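PDB 4RVQ: Pre-mRNA splicing helicase-like protein from Chaetomium thermophilum, which is a Brr2-type spliceosomal helicase whose noncanonical PWI domain, the part crystallised here, probably mediates protein or RNA interactions during pre-mRNA splicing. Local coordinates for residues K47-E52 against N68-L73. Numbering follows the deposited sequence.
Sequences KILSGE and NDLMEL. With EDO (1,2-ethanediol), chain F.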
loop_
_atom_site.group_PDB
_atom_site.type_symbol
_atom_site.label_atom_id
_atom_site.label_comp_id
_atom_site.label_asym_id
_atom_site.label_seq_id
_atom_site.Cartn_x
_atom_site.Cartn_y
_atom_site.Cartn_z
ATOM N N LYS A 47 -5.405 -5.496 -5.333
ATOM C CA LYS A 47 -6.467 -6.451 -5.125
ATOM C C LYS A 47 -6.145 -7.392 -3.973
ATOM O O LYS A 47 -6.981 -7.622 -3.093
ATOM C CB LYS A 47 -6.737 -7.252 -6.387
ATOM C CG LYS A 47 -7.962 -8.142 -6.297
ATOM C CD LYS A 47 -9.222 -7.341 -5.870
ATOM C CE LYS A 47 -10.465 -8.224 -5.724
ATOM N NZ LYS A 47 -11.652 -7.435 -5.289
ATOM N N ILE A 48 -4.931 -7.939 -3.982
ATOM C CA ILE A 48 -4.522 -8.827 -2.905
ATOM C C ILE A 48 -4.572 -8.147 -1.532
ATOM O O ILE A 48 -5.131 -8.676 -0.582
ATOM C CB ILE A 48 -3.132 -9.401 -3.189
ATOM C CG1 ILE A 48 -3.158 -10.318 -4.411
ATOM C CG2 ILE A 48 -2.622 -10.164 -1.982
ATOM C CD1 ILE A 48 -1.791 -10.585 -4.993
ATOM N N LEU A 49 -4.000 -6.949 -1.441
ATOM C CA LEU A 49 -3.907 -6.253 -0.157
ATOM C C LEU A 49 -5.251 -5.883 0.390
ATOM O O LEU A 49 -5.400 -5.721 1.609
ATOM C CB LEU A 49 -3.079 -4.985 -0.307
ATOM C CG LEU A 49 -1.569 -5.190 -0.485
ATOM C CD1 LEU A 49 -0.895 -3.934 -1.007
ATOM C CD2 LEU A 49 -0.934 -5.646 0.871
ATOM N N SER A 50 -6.227 -5.681 -0.485
ATOM C CA SER A 50 -7.535 -5.248 -0.019
ATOM C C SER A 50 -8.246 -6.373 0.717
ATOM O O SER A 50 -9.212 -6.121 1.418
ATOM C CB SER A 50 -8.387 -4.793 -1.185
ATOM O OG SER A 50 -8.804 -5.919 -1.903
ATOM N N GLY A 51 -7.760 -7.601 0.563
ATOM C CA GLY A 51 -8.390 -8.722 1.215
ATOM C C GLY A 51 -9.772 -9.031 0.689
ATOM O O GLY A 51 -10.490 -9.840 1.262
ATOM N N GLU A 52 -10.152 -8.397 -0.407
ATOM C CA GLU A 52 -11.456 -8.661 -0.993
ATOM C C GLU A 52 -11.514 -10.063 -1.604
ATOM O O GLU A 52 -10.505 -10.579 -2.083
ATOM C CB GLU A 52 -11.764 -7.597 -2.050
ATOM C CG GLU A 52 -12.025 -6.216 -1.452
ATOM C CD GLU A 52 -11.993 -5.092 -2.488
ATOM O OE1 GLU A 52 -11.768 -5.386 -3.687
ATOM O OE2 GLU A 52 -12.192 -3.916 -2.102
ATOM N N ASN A 68 0.567 -15.165 1.187
ATOM C CA ASN A 68 0.899 -16.163 0.180
ATOM C C ASN A 68 0.796 -15.594 -1.233
ATOM O O ASN A 68 1.707 -15.780 -2.049
ATOM C CB ASN A 68 0.011 -17.383 0.331
ATOM C CG ASN A 68 0.501 -18.333 1.424
ATOM O OD1 ASN A 68 1.635 -18.231 1.933
ATOM N ND2 ASN A 68 -0.359 -19.260 1.791
ATOM N N ASP A 69 -0.286 -14.894 -1.516
ATOM C CA ASP A 69 -0.496 -14.381 -2.842
ATOM C C ASP A 69 0.518 -13.297 -3.180
ATOM O O ASP A 69 1.029 -13.234 -4.293
ATOM C CB ASP A 69 -1.922 -13.860 -3.000
ATOM C CG ASP A 69 -2.961 -14.980 -3.012
ATOM O OD1 ASP A 69 -2.582 -16.161 -3.056
ATOM O OD2 ASP A 69 -4.162 -14.648 -2.942
ATOM N N LEU A 70 0.834 -12.428 -2.228
ATOM C CA LEU A 70 1.807 -11.374 -2.481
ATOM C C LEU A 70 3.222 -11.962 -2.686
ATOM O O LEU A 70 4.006 -11.472 -3.511
ATOM C CB LEU A 70 1.744 -10.257 -1.404
ATOM C CG LEU A 70 2.092 -8.828 -1.798
ATOM C CD1 LEU A 70 1.113 -8.300 -2.818
ATOM C CD2 LEU A 70 2.127 -7.939 -0.568
ATOM N N MET A 71 3.560 -12.995 -1.901
ATOM C CA MET A 71 4.890 -13.560 -2.058
ATOM C C MET A 71 5.045 -14.143 -3.472
ATOM O O MET A 71 6.104 -14.015 -4.081
ATOM C CB MET A 71 5.166 -14.634 -1.006
ATOM C CG MET A 71 5.359 -14.025 0.392
ATOM S SD MET A 71 5.809 -15.191 1.689
ATOM C CE MET A 71 4.357 -16.287 1.683
ATOM N N GLU A 72 4.019 -14.835 -3.973
ATOM C CA GLU A 72 4.058 -15.359 -5.321
ATOM C C GLU A 72 4.131 -14.229 -6.367
ATOM O O GLU A 72 4.858 -14.349 -7.346
ATOM C CB GLU A 72 2.833 -16.211 -5.582
ATOM C CG GLU A 72 2.837 -16.817 -6.991
ATOM C CD GLU A 72 1.686 -17.762 -7.264
ATOM O OE1 GLU A 72 1.251 -17.877 -8.444
ATOM O OE2 GLU A 72 1.198 -18.407 -6.317
ATOM N N LEU A 73 3.415 -13.133 -6.124
ATOM C CA LEU A 73 3.414 -12.020 -7.055
ATOM C C LEU A 73 4.820 -11.466 -7.230
ATOM O O LEU A 73 5.193 -10.995 -8.318
ATOM C CB LEU A 73 2.469 -10.933 -6.549
ATOM C CG LEU A 73 2.264 -9.739 -7.478
ATOM C CD1 LEU A 73 1.502 -10.193 -8.771
ATOM C CD2 LEU A 73 1.476 -8.635 -6.772
HETATM C C1 EDO F . -10.768 0.207 -1.172
HETATM O O1 EDO F . -11.918 0.431 -1.956
HETATM C C2 EDO F . -10.831 -1.181 -0.558
HETATM O O2 EDO F . -10.707 -2.124 -1.632
#
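Ile-48 fits against the helix turn formed by Asp-69, Leu-70 and Leu-73, and this one side chain accounts for most of the apolar contact, illustrating how a single branched residue can join two helices. Its CD1 and CG2 both rest on Asp-69 CB, at 3.8 and 3.9 Å, and diverge beyond it: CD1 continues to Leu-73 CD2 at 4.2 Å, while CG2, anti to the backbone N, comes to 4.1 Å from Leu-70 N. Asp-69 thus contributes its CB methylene to the apolar surface. Beside this, in one of the two conformers of Leu-70, Leu-49 and Leu-70 meet through their CD2 methyls at 4.1 Å, the two side chains crossing at a slant.

These contacts pack the C-terminal end of helix 35-50 against helix 63-73 in the all-helical fold of the Brr2 PWI-like domain. Both leucines are buried because other helices cover them: Val-82, Leu-85 and Ile-86 of helix 79-87 touch Leu-70, whereas Val-92 and Val-93 of helix 89-99 touch Leu-49. Leu-73 also rests on Ser-44 and Ala-45, one turn earlier on helix 35-50.

Polar interactions secure the end of that helix rather than bridging the two segments. The positive phi of Gly-51, 67°, turns the chain out of the helix, and backbone hydrogen bonds join this residue to Glu-60 and Lys-61. In one of its two conformers, Ser-50 donates from OG to Lys-47 O at 2.8 Å, the donor tilted 28° from the carbonyl plane, and accepts from Glu-52 N in an ST turn whose N-H...O angle is 161°. The salt bridge from Lys-47 NZ to Glu-52 OE1, 2.6 Å long, uses the anti lone pair of that oxygen and ties the last helical turn to the departing chain.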